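PDB 3OYV: imelysin from Bacteroides ovatus ATCC 8483, which belongs to the imelysin-like outer-membrane proteins implicated in bacterial iron uptake and probably binds metal, although it carries a peptidase name. Local coordinates for residues S118-D123 / A274-R279; T126-S131 / K284-L289; P306-A311 / A338-G343. All coordinates share one frame; numbering follows the deposited sequence.

Interaction 1: S118-D123 / A274-R279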
ATOM      1  N   SER A 118      -6.814   3.823  12.545  1.00 10.78           N
ATOM      2  CA  SER A 118      -8.136   3.541  12.000  1.00 11.11           C
ATOM      3  C   SER A 118      -8.596   2.100  12.285  1.00 11.08           C
ATOM      4  O   SER A 118      -9.595   1.634  11.740  1.00 11.76           O
ATOM      5  CB  SER A 118      -8.117   3.803  10.488  1.00 11.00           C
ATOM      6  OG  SER A 118      -7.104   3.070   9.885  1.00 11.23           O
ATOM      7  N   TRP A 119      -7.829   1.376  13.105  1.00 11.06           N
ATOM      8  CA  TRP A 119      -8.052  -0.068  13.380  1.00 11.36           C
ATOM      9  C   TRP A 119      -8.149  -0.865  12.077  1.00 11.93           C
ATOM     10  O   TRP A 119      -8.961  -1.785  11.918  1.00 13.51           O
ATOM     11  CB  TRP A 119      -9.291  -0.283  14.248  1.00 12.83           C
ATOM     12  CG  TRP A 119      -9.134   0.026  15.696  1.00 13.20           C
ATOM     13  CD1 TRP A 119      -8.156   0.750  16.282  1.00 14.35           C
ATOM     14  CD2 TRP A 119     -10.008  -0.387  16.741  1.00 12.98           C
ATOM     15  NE1 TRP A 119      -8.356   0.821  17.627  1.00 15.10           N
ATOM     16  CE2 TRP A 119      -9.483   0.117  17.940  1.00 12.16           C
ATOM     17  CE3 TRP A 119     -11.174  -1.172  16.783  1.00 16.55           C
ATOM     18  CZ2 TRP A 119     -10.108  -0.105  19.190  1.00 15.06           C
ATOM     19  CZ3 TRP A 119     -11.779  -1.420  18.035  1.00 18.16           C
ATOM     20  CH2 TRP A 119     -11.237  -0.885  19.215  1.00 18.88           C
ATOM     21  N   HIS A 120      -7.325  -0.475  11.128  1.00 11.46           N
ATOM     22  CA  HIS A 120      -7.378  -0.978   9.755  1.00 11.00           C
ATOM     23  C   HIS A 120      -6.237  -1.948   9.420  1.00 10.18           C
ATOM     24  O   HIS A 120      -6.115  -2.410   8.286  1.00 10.87           O
ATOM     25  CB  HIS A 120      -7.405   0.279   8.850  1.00 11.54           C
ATOM     26  CG  HIS A 120      -7.308   0.010   7.390  1.00 11.65           C
ATOM     27  ND1 HIS A 120      -8.323  -0.592   6.678  1.00 11.85           N
ATOM     28  CD2 HIS A 120      -6.342   0.312   6.501  1.00 14.00           C
ATOM     29  CE1 HIS A 120      -7.953  -0.695   5.410  1.00 12.41           C
ATOM     30  NE2 HIS A 120      -6.761  -0.128   5.275  1.00 13.27           N
ATOM     31  N   SER A 121      -5.360  -2.252  10.375  1.00 10.57           N
ATOM     32  CA  SER A 121      -4.162  -3.058  10.065  0.60 10.11           C
ATOM     33  C   SER A 121      -4.510  -4.412   9.441  1.00  9.63           C
ATOM     34  O   SER A 121      -3.892  -4.804   8.470  1.00 10.80           O
ATOM     35  CB  SER A 121      -3.248  -3.257  11.302  0.60  9.32           C
ATOM     36  OG  SER A 121      -3.854  -3.998  12.321  0.60  9.70           O
ATOM     37  N   ARG A 122      -5.461  -5.145  10.026  1.00 10.60           N
ATOM     38  CA  ARG A 122      -5.824  -6.439   9.450  1.00 10.16           C
ATOM     39  C   ARG A 122      -6.193  -6.311   7.971  1.00  9.56           C
ATOM     40  O   ARG A 122      -5.731  -7.064   7.141  1.00 11.56           O
ATOM     41  CB  ARG A 122      -6.985  -7.080  10.215  1.00 10.41           C
ATOM     42  CG  ARG A 122      -6.583  -7.659  11.565  1.00 12.53           C
ATOM     43  CD  ARG A 122      -7.768  -7.911  12.489  1.00 12.33           C
ATOM     44  NE  ARG A 122      -8.735  -8.839  11.889  1.00 13.16           N
ATOM     45  CZ  ARG A 122      -9.830  -8.500  11.220  1.00 15.90           C
ATOM     46  NH1 ARG A 122     -10.202  -7.240  11.077  1.00 15.13           N
ATOM     47  NH2 ARG A 122     -10.595  -9.458  10.672  1.00 16.52           N
ATOM     48  N   ASP A 123      -7.077  -5.363   7.675  1.00 11.48           N
ATOM     49  CA  ASP A 123      -7.570  -5.220   6.324  1.00 11.74           C
ATOM     50  C   ASP A 123      -6.476  -4.732   5.373  1.00 10.62           C
ATOM     51  O   ASP A 123      -6.391  -5.183   4.242  1.00 11.45           O
ATOM     52  CB  ASP A 123      -8.800  -4.308   6.304  1.00 11.32           C
ATOM     53  CG  ASP A 123     -10.051  -4.954   6.879  1.00 15.87           C
ATOM     54  OD1 ASP A 123     -10.085  -6.195   7.001  1.00 16.82           O
ATOM     55  OD2 ASP A 123     -10.996  -4.183   7.182  1.00 19.23           O
ATOM     56  N   ALA A 274     -13.459   8.200   2.482  1.00  8.85           N
ATOM     57  CA  ALA A 274     -12.620   8.421   1.337  1.00  8.56           C
ATOM     58  C   ALA A 274     -11.205   7.892   1.531  1.00  8.73           C
ATOM     59  O   ALA A 274     -10.588   7.421   0.567  1.00  9.49           O
ATOM     60  CB  ALA A 274     -12.607   9.919   0.945  1.00 10.20           C
ATOM     61  N   TRP A 275     -10.705   7.959   2.761  1.00  8.71           N
ATOM     62  CA  TRP A 275      -9.368   7.428   3.073  1.00  8.53           C
ATOM     63  C   TRP A 275      -9.349   5.909   2.876  1.00  8.57           C
ATOM     64  O   TRP A 275      -8.464   5.379   2.196  1.00  9.15           O
ATOM     65  CB  TRP A 275      -8.952   7.858   4.492  1.00  9.27           C
ATOM     66  CG  TRP A 275      -7.541   7.481   4.829  1.00  9.30           C
ATOM     67  CD1 TRP A 275      -6.425   8.212   4.564  1.00  9.26           C
ATOM     68  CD2 TRP A 275      -7.074   6.247   5.433  1.00  9.49           C
ATOM     69  NE1 TRP A 275      -5.300   7.543   5.008  1.00  9.38           N
ATOM     70  CE2 TRP A 275      -5.678   6.330   5.524  1.00  9.43           C
ATOM     71  CE3 TRP A 275      -7.717   5.129   5.983  1.00  9.71           C
ATOM     72  CZ2 TRP A 275      -4.906   5.326   6.110  1.00  9.68           C
ATOM     73  CZ3 TRP A 275      -6.939   4.124   6.514  1.00 10.36           C
ATOM     74  CH2 TRP A 275      -5.568   4.230   6.591  1.00  9.80           C
ATOM     75  N   ILE A 276     -10.327   5.202   3.443  1.00  9.45           N
ATOM     76  CA  ILE A 276     -10.384   3.754   3.249  1.00  9.82           C
ATOM     77  C   ILE A 276     -10.480   3.415   1.763  1.00  9.81           C
ATOM     78  O   ILE A 276      -9.830   2.484   1.274  1.00 10.12           O
ATOM     79  CB  ILE A 276     -11.558   3.161   3.985  1.00 11.10           C
ATOM     80  CG1 ILE A 276     -11.350   3.309   5.502  1.00 11.53           C
ATOM     81  CG2 ILE A 276     -11.759   1.686   3.601  1.00 13.76           C
ATOM     82  CD1 ILE A 276     -10.301   2.368   6.147  1.00 13.91           C
ATOM     83  N   THR A 277     -11.329   4.142   1.060  1.00  9.89           N
ATOM     84  CA  THR A 277     -11.567   3.890  -0.370  1.00  9.49           C
ATOM     85  C   THR A 277     -10.271   4.034  -1.148  1.00  9.35           C
ATOM     86  O   THR A 277      -9.948   3.193  -2.009  1.00 11.16           O
ATOM     87  CB  THR A 277     -12.678   4.813  -0.894  1.00 10.01           C
ATOM     88  OG1 THR A 277     -13.884   4.467  -0.208  1.00 13.11           O
ATOM     89  CG2 THR A 277     -12.839   4.723  -2.415  1.00 11.61           C
ATOM     90  N   ALA A 278      -9.523   5.098  -0.875  1.00  9.11           N
ATOM     91  CA  ALA A 278      -8.258   5.359  -1.568  1.00  8.75           C
ATOM     92  C   ALA A 278      -7.164   4.345  -1.148  1.00 10.01           C
ATOM     93  O   ALA A 278      -6.324   3.966  -1.945  1.00  9.84           O
ATOM     94  CB  ALA A 278      -7.779   6.829  -1.346  1.00 10.91           C
ATOM     95  N   ARG A 279      -7.209   3.912   0.101  1.00  9.45           N
ATOM     96  CA  ARG A 279      -6.240   2.939   0.596  1.00  8.39           C
ATOM     97  C   ARG A 279      -6.320   1.607  -0.117  1.00 10.06           C
ATOM     98  O   ARG A 279      -5.314   0.928  -0.234  1.00 10.16           O
ATOM     99  CB  ARG A 279      -6.404   2.739   2.092  1.00  8.47           C
ATOM    100  CG  ARG A 279      -5.790   3.867   2.931  1.00  9.51           C
ATOM    101  CD  ARG A 279      -4.279   3.910   2.823  1.00 10.08           C
ATOM    102  NE  ARG A 279      -3.655   2.699   3.333  1.00  8.81           N
ATOM    103  CZ  ARG A 279      -2.356   2.542   3.518  1.00 11.11           C
ATOM    104  NH1 ARG A 279      -1.505   3.486   3.159  1.00 11.14           N
ATOM    105  NH2 ARG A 279      -1.889   1.429   4.064  1.00 12.03           N
TER
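H120 lies against W275 and I276 where the chain enters helix 121-137, joining that entry to helix 265-283 inside a mainly helical imelysin fold. The indole presents its edge to the imidazole face in an offset edge-to-face pair, with the planes 74° apart and W275 CZ3 3.9 Å from H120 CD2. From the same side of the imidazole, I276 CD1 makes a CH-pi contact 3.9 Å from the ring centroid, displaced toward the rim so that it comes within 3.6 Å of H120 ND1. H120 reaches this place because its CG is anti to the backbone N (chi1 174°). S118 is small enough to sit beside the indole, its OG 3.5 Å from W275 CZ3, while that hydroxyl hydrogen-bonds E348. A second shell fixes the rings. H120 NE2 is bonded to E283 OE2, and the same oxygen forms a salt bridge with R279 NE; R279 also pairs with D303. W275 NE1 is tied to F344 O, at the start of helix 343-351. An alanine in place of H120 would probably open a gap beside W275 and I276 and leave the E283 carboxylate without its imidazole partner. R279 suits its place because its aliphatic part can lie over the indole while its guanidinium pairs with acids: its CG lies 3.4 Å above the plane of the W275 ring, over the centre.

Interaction 2: T126-S131 / K284-L289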
ATOM      1  N   THR A 126      -4.114  -7.715   4.754  1.00 10.15           N
ATOM      2  CA  THR A 126      -4.846  -8.669   3.928  1.00 11.00           C
ATOM      3  C   THR A 126      -4.882  -8.189   2.473  1.00 10.25           C
ATOM      4  O   THR A 126      -4.639  -8.972   1.544  1.00 11.38           O
ATOM      5  CB  THR A 126      -6.263  -8.901   4.458  1.00 11.78           C
ATOM      6  OG1 THR A 126      -6.200  -9.349   5.803  1.00 12.25           O
ATOM      7  CG2 THR A 126      -7.021  -9.943   3.650  1.00 14.24           C
ATOM      8  N   ASN A 127      -5.155  -6.891   2.272  1.00  9.53           N
ATOM      9  CA  ASN A 127      -5.102  -6.320   0.915  1.00 10.33           C
ATOM     10  C   ASN A 127      -3.739  -6.454   0.284  1.00 10.67           C
ATOM     11  O   ASN A 127      -3.625  -6.692  -0.914  1.00 10.65           O
ATOM     12  CB  ASN A 127      -5.535  -4.851   0.932  1.00 10.24           C
ATOM     13  CG  ASN A 127      -7.034  -4.678   1.017  1.00 11.50           C
ATOM     14  OD1 ASN A 127      -7.804  -5.600   0.731  1.00 13.43           O
ATOM     15  ND2 ASN A 127      -7.468  -3.487   1.434  1.00 12.08           N
ATOM     16  N   ASN A 128      -2.687  -6.341   1.090  1.00 10.34           N
ATOM     17  CA  ASN A 128      -1.349  -6.565   0.580  1.00  9.99           C
ATOM     18  C   ASN A 128      -1.198  -8.004   0.029  1.00 11.32           C
ATOM     19  O   ASN A 128      -0.554  -8.240  -0.990  1.00 11.20           O
ATOM     20  CB  ASN A 128      -0.258  -6.351   1.642  1.00 11.26           C
ATOM     21  CG  ASN A 128      -0.174  -4.925   2.226  1.00 12.43           C
ATOM     22  OD1 ASN A 128       0.368  -4.789   3.323  1.00 12.74           O
ATOM     23  ND2 ASN A 128      -0.682  -3.897   1.540  1.00 12.29           N
ATOM     24  N   ILE A 129      -1.789  -8.964   0.729  1.00 11.59           N
ATOM     25  CA  ILE A 129      -1.754 -10.354   0.250  1.00 11.67           C
ATOM     26  C   ILE A 129      -2.611 -10.499  -1.025  1.00 10.62           C
ATOM     27  O   ILE A 129      -2.231 -11.210  -1.956  1.00 12.03           O
ATOM     28  CB  ILE A 129      -2.166 -11.354   1.343  1.00 11.89           C
ATOM     29  CG1 ILE A 129      -1.245 -11.248   2.576  1.00 13.19           C
ATOM     30  CG2 ILE A 129      -2.181 -12.767   0.772  1.00 14.16           C
ATOM     31  CD1 ILE A 129       0.218 -11.384   2.312  1.00 13.74           C
ATOM     32  N   TYR A 130      -3.753  -9.809  -1.079  1.00 10.92           N
ATOM     33  CA  TYR A 130      -4.538  -9.818  -2.306  1.00 10.90           C
ATOM     34  C   TYR A 130      -3.809  -9.203  -3.481  1.00 10.00           C
ATOM     35  O   TYR A 130      -4.088  -9.574  -4.606  1.00 10.87           O
ATOM     36  CB  TYR A 130      -5.898  -9.156  -2.099  1.00 12.69           C
ATOM     37  CG  TYR A 130      -6.831  -9.964  -1.235  1.00 14.21           C
ATOM     38  CD1 TYR A 130      -6.849 -11.351  -1.321  1.00 20.67           C
ATOM     39  CD2 TYR A 130      -7.702  -9.350  -0.344  1.00 16.58           C
ATOM     40  CE1 TYR A 130      -7.701 -12.109  -0.540  1.00 22.25           C
ATOM     41  CE2 TYR A 130      -8.573 -10.109   0.446  1.00 18.97           C
ATOM     42  CZ  TYR A 130      -8.551 -11.477   0.328  1.00 18.45           C
ATOM     43  OH  TYR A 130      -9.404 -12.234   1.104  1.00 28.42           O
ATOM     44  N   SER A 131      -2.855  -8.314  -3.226  1.00 10.47           N
ATOM     45  CA  SER A 131      -1.980  -7.833  -4.297  1.00 10.12           C
ATOM     46  C   SER A 131      -1.206  -8.984  -4.953  1.00 10.01           C
ATOM     47  O   SER A 131      -1.098  -9.070  -6.195  1.00  9.97           O
ATOM     48  CB  SER A 131      -1.026  -6.758  -3.786  1.00  9.10           C
ATOM     49  OG  SER A 131      -0.337  -6.124  -4.861  1.00  8.85           O
ATOM     50  N   LYS A 284      -3.553  -2.832  -2.392  1.00  9.23           N
ATOM     51  CA  LYS A 284      -3.551  -3.877  -3.413  0.70 10.74           C
ATOM     52  C   LYS A 284      -2.500  -3.680  -4.498  1.00  9.66           C
ATOM     53  O   LYS A 284      -2.399  -4.487  -5.435  1.00  9.38           O
ATOM     54  CB  LYS A 284      -4.936  -4.013  -4.016  0.70 11.14           C
ATOM     55  CG  LYS A 284      -5.946  -4.543  -3.016  0.70 12.26           C
ATOM     56  CD  LYS A 284      -7.265  -4.752  -3.681  0.70 12.55           C
ATOM     57  CE  LYS A 284      -8.241  -5.546  -2.845  0.70 15.48           C
ATOM     58  NZ  LYS A 284      -9.532  -5.735  -3.575  0.70 16.60           N
ATOM     59  N   SER A 285      -1.658  -2.646  -4.369  1.00  9.29           N
ATOM     60  CA  SER A 285      -0.527  -2.442  -5.258  1.00  9.09           C
ATOM     61  C   SER A 285       0.773  -2.864  -4.630  1.00  9.02           C
ATOM     62  O   SER A 285       1.786  -2.797  -5.307  1.00 10.07           O
ATOM     63  CB  SER A 285      -0.411  -0.967  -5.692  1.00 10.21           C
ATOM     64  OG  SER A 285       0.240  -0.151  -4.737  1.00 10.32           O
ATOM     65  N   GLU A 286       0.791  -3.292  -3.370  1.00  9.13           N
ATOM     66  CA  GLU A 286       2.075  -3.461  -2.684  0.60  9.74           C
ATOM     67  C   GLU A 286       2.864  -4.709  -3.063  1.00 11.09           C
ATOM     68  O   GLU A 286       4.000  -4.831  -2.647  1.00 11.19           O
ATOM     69  CB  GLU A 286       1.940  -3.308  -1.174  0.60  9.08           C
ATOM     70  CG  GLU A 286       1.478  -1.918  -0.743  0.60 11.36           C
ATOM     71  CD  GLU A 286       1.411  -1.719   0.769  0.60  9.89           C
ATOM     72  OE1 GLU A 286       2.240  -2.295   1.524  0.60 12.64           O
ATOM     73  OE2 GLU A 286       0.526  -0.985   1.209  0.60 12.33           O
ATOM     74  N   ALA A 287       2.301  -5.602  -3.890  1.00 10.60           N
ATOM     75  CA  ALA A 287       3.083  -6.676  -4.517  1.00 10.48           C
ATOM     76  C   ALA A 287       3.876  -6.214  -5.735  1.00 10.52           C
ATOM     77  O   ALA A 287       4.653  -6.989  -6.277  1.00 11.14           O
ATOM     78  CB  ALA A 287       2.197  -7.889  -4.873  1.00 10.30           C
ATOM     79  N   PHE A 288       3.690  -4.958  -6.174  1.00  9.50           N
ATOM     80  CA  PHE A 288       4.434  -4.410  -7.288  1.00  9.81           C
ATOM     81  C   PHE A 288       5.087  -3.086  -6.924  1.00  9.83           C
ATOM     82  O   PHE A 288       4.941  -2.083  -7.636  1.00 10.33           O
ATOM     83  CB  PHE A 288       3.659  -4.356  -8.624  1.00 11.25           C
ATOM     84  CG  PHE A 288       2.202  -3.981  -8.541  1.00  9.85           C
ATOM     85  CD1 PHE A 288       1.243  -4.938  -8.295  1.00 10.20           C
ATOM     86  CD2 PHE A 288       1.775  -2.706  -8.883  1.00 10.17           C
ATOM     87  CE1 PHE A 288      -0.117  -4.641  -8.329  1.00 11.17           C
ATOM     88  CE2 PHE A 288       0.442  -2.382  -8.921  1.00 10.87           C
ATOM     89  CZ  PHE A 288      -0.530  -3.345  -8.654  1.00 10.85           C
ATOM     90  N   LEU A 289       5.849  -3.093  -5.826  1.00  9.91           N
ATOM     91  CA  LEU A 289       6.643  -1.927  -5.426  1.00 11.27           C
ATOM     92  C   LEU A 289       7.976  -1.921  -6.179  1.00 11.82           C
ATOM     93  O   LEU A 289       9.058  -2.115  -5.602  1.00 13.76           O
ATOM     94  CB  LEU A 289       6.832  -1.895  -3.911  1.00 11.31           C
ATOM     95  CG  LEU A 289       5.573  -1.692  -3.059  1.00 12.95           C
ATOM     96  CD1 LEU A 289       5.810  -2.005  -1.569  1.00 14.62           C
ATOM     97  CD2 LEU A 289       5.020  -0.260  -3.227  1.00 13.66           C
TER
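S131 points from helix 121-137 into the turn that follows helix 265-283, so a helix meets a loop within the helical imelysin fold. The backbones come very near, with S131 CA 4.3 Å from K284 CA, and a short side chain suits such closeness. Starting at the root, S131 CB rests 3.1 Å from K284 O. The hydroxyl is turned anti to the backbone N (chi1 -170°), which sends it into the turn, where it plays both polar roles. As donor, S131 OG bonds K284 O at 2.7 Å, sitting well above the carbonyl plane rather than on a lone pair (C=O...OG angle 107°). As acceptor, it takes the amide of A287, with A287 N 2.9 Å from S131 OG and an N-H...O angle of 154°. A serine hydroxyl thus bonds two backbone groups of one turn, a carbonyl and an amide. At its tip the oxygen also lies 3.1 Å from A287 CB, a tight approach, and beside F288. The extended K284 chain crosses N127, with K284 CE 3.6 Å from N127 OD1, and its NZ salt-bridges E280. One turn earlier on the helix, N127 and N128 use their amides to hold the end of helix 265-283: N127 ND2 bonds the E283 carboxylate and N128 ND2 bonds E283 O. The carboxamide oxygen of N128 receives K93, which also salt-bridges E286. The turn is closed internally by F288 N bonding S285 O, and that same oxygen stands 3.4 Å above the F288 ring plane, over its centre.

Interaction 3: P306-A311 / A338-G343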
ATOM      1  N   PRO A 306       7.001   4.275  10.520  1.00 13.85           N
ATOM      2  CA  PRO A 306       6.302   5.184  11.419  1.00 14.06           C
ATOM      3  C   PRO A 306       6.433   6.646  11.012  1.00 13.63           C
ATOM      4  O   PRO A 306       7.170   6.966  10.101  1.00 13.83           O
ATOM      5  CB  PRO A 306       6.990   4.943  12.767  1.00 16.60           C
ATOM      6  CG  PRO A 306       8.319   4.522  12.427  1.00 18.27           C
ATOM      7  CD  PRO A 306       8.196   3.696  11.172  1.00 15.53           C
ATOM      8  N   LEU A 307       5.685   7.491  11.697  1.00 13.88           N
ATOM      9  CA  LEU A 307       5.675   8.923  11.481  1.00 13.06           C
ATOM     10  C   LEU A 307       6.467   9.623  12.584  1.00 15.90           C
ATOM     11  O   LEU A 307       6.683   9.058  13.650  1.00 16.64           O
ATOM     12  CB  LEU A 307       4.242   9.457  11.529  1.00 13.94           C
ATOM     13  CG  LEU A 307       3.264   8.813  10.538  1.00 13.86           C
ATOM     14  CD1 LEU A 307       1.856   9.357  10.725  1.00 13.32           C
ATOM     15  CD2 LEU A 307       3.763   9.007   9.098  1.00 13.52           C
ATOM     16  N   ASP A 308       6.818  10.884  12.330  1.00 17.29           N
ATOM     17  CA  ASP A 308       7.306  11.779  13.386  1.00 17.93           C
ATOM     18  C   ASP A 308       6.049  12.442  13.962  1.00 17.24           C
ATOM     19  O   ASP A 308       5.650  13.539  13.556  1.00 18.13           O
ATOM     20  CB  ASP A 308       8.290  12.807  12.849  1.00 19.62           C
ATOM     21  CG  ASP A 308       8.935  13.628  13.953  1.00 20.84           C
ATOM     22  OD1 ASP A 308       8.410  13.619  15.094  1.00 21.03           O
ATOM     23  OD2 ASP A 308       9.953  14.275  13.645  1.00 28.31           O
ATOM     24  N   GLN A 309       5.395  11.743  14.875  1.00 17.43           N
ATOM     25  CA  GLN A 309       4.098  12.165  15.371  1.00 18.28           C
ATOM     26  C   GLN A 309       4.203  13.470  16.170  1.00 18.17           C
ATOM     27  O   GLN A 309       3.348  14.361  16.055  1.00 18.18           O
ATOM     28  CB  GLN A 309       3.453  11.060  16.176  1.00 19.05           C
ATOM     29  CG  GLN A 309       3.273   9.742  15.419  1.00 20.00           C
ATOM     30  CD  GLN A 309       2.807   8.628  16.338  1.00 20.60           C
ATOM     31  OE1 GLN A 309       1.685   8.072  16.194  1.00 16.81           O
ATOM     32  NE2 GLN A 309       3.658   8.297  17.328  1.00 23.12           N
ATOM     33  N   ASN A 310       5.273  13.620  16.939  1.00 18.38           N
ATOM     34  CA  ASN A 310       5.434  14.865  17.671  0.60 17.08           C
ATOM     35  C   ASN A 310       5.606  16.059  16.711  1.00 16.48           C
ATOM     36  O   ASN A 310       5.092  17.157  17.010  1.00 17.39           O
ATOM     37  CB  ASN A 310       6.571  14.793  18.679  0.60 17.00           C
ATOM     38  CG  ASN A 310       6.824  16.128  19.346  0.60 18.84           C
ATOM     39  OD1 ASN A 310       7.786  16.801  19.035  0.60 23.23           O
ATOM     40  ND2 ASN A 310       5.910  16.539  20.202  0.60 27.12           N
ATOM     41  N   ALA A 311       6.261  15.862  15.566  1.00 15.52           N
ATOM     42  CA  ALA A 311       6.361  16.913  14.557  1.00 15.09           C
ATOM     43  C   ALA A 311       5.006  17.296  13.979  1.00 14.95           C
ATOM     44  O   ALA A 311       4.762  18.482  13.700  1.00 15.35           O
ATOM     45  CB  ALA A 311       7.316  16.536  13.438  1.00 17.33           C
ATOM     46  N   ALA A 338       8.365  16.651   4.624  1.00 13.96           N
ATOM     47  CA  ALA A 338       9.203  15.487   4.920  1.00 14.36           C
ATOM     48  C   ALA A 338       8.369  14.206   4.862  1.00 14.82           C
ATOM     49  O   ALA A 338       7.170  14.195   5.168  1.00 14.61           O
ATOM     50  CB  ALA A 338       9.834  15.642   6.291  1.00 15.28           C
ATOM     51  N   GLN A 339       9.039  13.123   4.485  1.00 15.40           N
ATOM     52  CA  GLN A 339       8.404  11.805   4.360  1.00 13.06           C
ATOM     53  C   GLN A 339       7.634  11.397   5.611  1.00 13.71           C
ATOM     54  O   GLN A 339       6.493  10.910   5.510  1.00 13.63           O
ATOM     55  CB  GLN A 339       9.485  10.769   4.006  1.00 13.70           C
ATOM     56  CG  GLN A 339       9.998  10.928   2.588  1.00 17.80           C
ATOM     57  CD  GLN A 339      11.166  10.059   2.239  1.00 22.45           C
ATOM     58  OE1 GLN A 339      11.735   9.390   3.100  1.00 24.37           O
ATOM     59  NE2 GLN A 339      11.528  10.053   0.953  1.00 30.20           N
ATOM     60  N   ASN A 340       8.207  11.619   6.788  1.00 14.39           N
ATOM     61  CA  ASN A 340       7.622  11.147   8.027  1.00 13.85           C
ATOM     62  C   ASN A 340       6.526  12.049   8.635  1.00 14.05           C
ATOM     63  O   ASN A 340       6.033  11.782   9.723  1.00 14.77           O
ATOM     64  CB  ASN A 340       8.714  10.784   9.050  1.00 17.27           C
ATOM     65  CG  ASN A 340       9.487  11.968   9.525  1.00 18.87           C
ATOM     66  OD1 ASN A 340       9.116  13.112   9.258  1.00 20.93           O
ATOM     67  ND2 ASN A 340      10.582  11.709  10.269  1.00 22.69           N
ATOM     68  N   VAL A 341       6.147  13.098   7.905  1.00 13.08           N
ATOM     69  CA  VAL A 341       4.979  13.914   8.257  1.00 12.93           C
ATOM     70  C   VAL A 341       4.072  14.128   7.041  1.00 12.69           C
ATOM     71  O   VAL A 341       3.285  15.066   7.004  1.00 12.41           O
ATOM     72  CB  VAL A 341       5.391  15.262   8.910  1.00 13.95           C
ATOM     73  CG1 VAL A 341       6.129  15.022  10.244  1.00 15.28           C
ATOM     74  CG2 VAL A 341       6.188  16.128   7.925  1.00 13.63           C
ATOM     75  N   ARG A 342       4.110  13.203   6.089  1.00 12.16           N
ATOM     76  CA  ARG A 342       3.176  13.241   4.959  1.00 10.84           C
ATOM     77  C   ARG A 342       2.631  11.819   4.719  1.00 10.47           C
ATOM     78  O   ARG A 342       2.801  10.909   5.554  1.00 11.93           O
ATOM     79  CB  ARG A 342       3.853  13.810   3.708  1.00 12.07           C
ATOM     80  CG  ARG A 342       4.955  12.928   3.186  1.00 11.45           C
ATOM     81  CD  ARG A 342       5.768  13.629   2.133  1.00 12.64           C
ATOM     82  NE  ARG A 342       5.221  13.619   0.770  1.00 11.46           N
ATOM     83  CZ  ARG A 342       5.630  14.384  -0.240  1.00 11.81           C
ATOM     84  NH1 ARG A 342       6.503  15.391  -0.067  1.00 13.10           N
ATOM     85  NH2 ARG A 342       5.141  14.186  -1.438  1.00 13.42           N
ATOM     86  N   GLY A 343       1.981  11.661   3.580  1.00 10.36           N
ATOM     87  CA  GLY A 343       1.505  10.377   3.146  1.00  9.96           C
ATOM     88  C   GLY A 343       0.215   9.934   3.775  1.00  9.32           C
ATOM     89  O   GLY A 343      -0.367  10.604   4.643  1.00  9.92           O
TER
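The N-cap of helix 309-316 meets the short 3-10 turn that leads into helix 343-351, and D308 and N340 carry the join. D308 N donates to N340 O at 2.9 Å with a nearly straight N-H...O angle of 162°, the one hydrogen bond between the two segments. D308 does a second job at the helix start. Its CG is anti to the backbone N (chi1 -173°), which lets OD1 accept from the amide of A311: A311 N lies 3.1 Å from D308 OD1, above the carboxylate plane. Aspartate suits an N-cap, since its short acid reaches an amide that the first helical turn leaves without a backbone acceptor. Around the bond, the N340 carboxamide packs on the cap residue, its ND2 3.6 Å from D308 CB. L307 shields the other partner, its CB lying 3.4 Å from N340 O, and its side chain continues onto H345 and T346. H345 belongs, with G343 and E348, to the GxHxxE signature of the imelysin family, so this join lies at the threshold of that motif. G343 has a positive phi (81°), which glycine accepts readily. R342, beside it, salt-bridges E336 and D38 through its guanidinium. V341 adds the apolar share: its CG1 rests 3.7 Å from A311 CB, where a methyl fits against the first turn of the helix.

In the fold
Interactions 1 and 2 both join helix 121-137 to helix 265-283 or the loop after it, and their centres are about 14 Å apart. E283 stands between them: its carboxylate meets H120 and R279 of interaction 1 and N127 of interaction 2, while its carbonyl oxygen holds N128. D303 pairs with R279 and touches E286. Unidentified ligand atoms, probably from the crystallisation liquor, lie near R279 (about 3 Å from its side chain) and E286, with a glycerol also beside E286; such molecules often mark pockets. Interaction 3 sits farther out, its centre about 18 Å from interaction 1 and 23 Å from interaction 2, at the entry to helix 343-351.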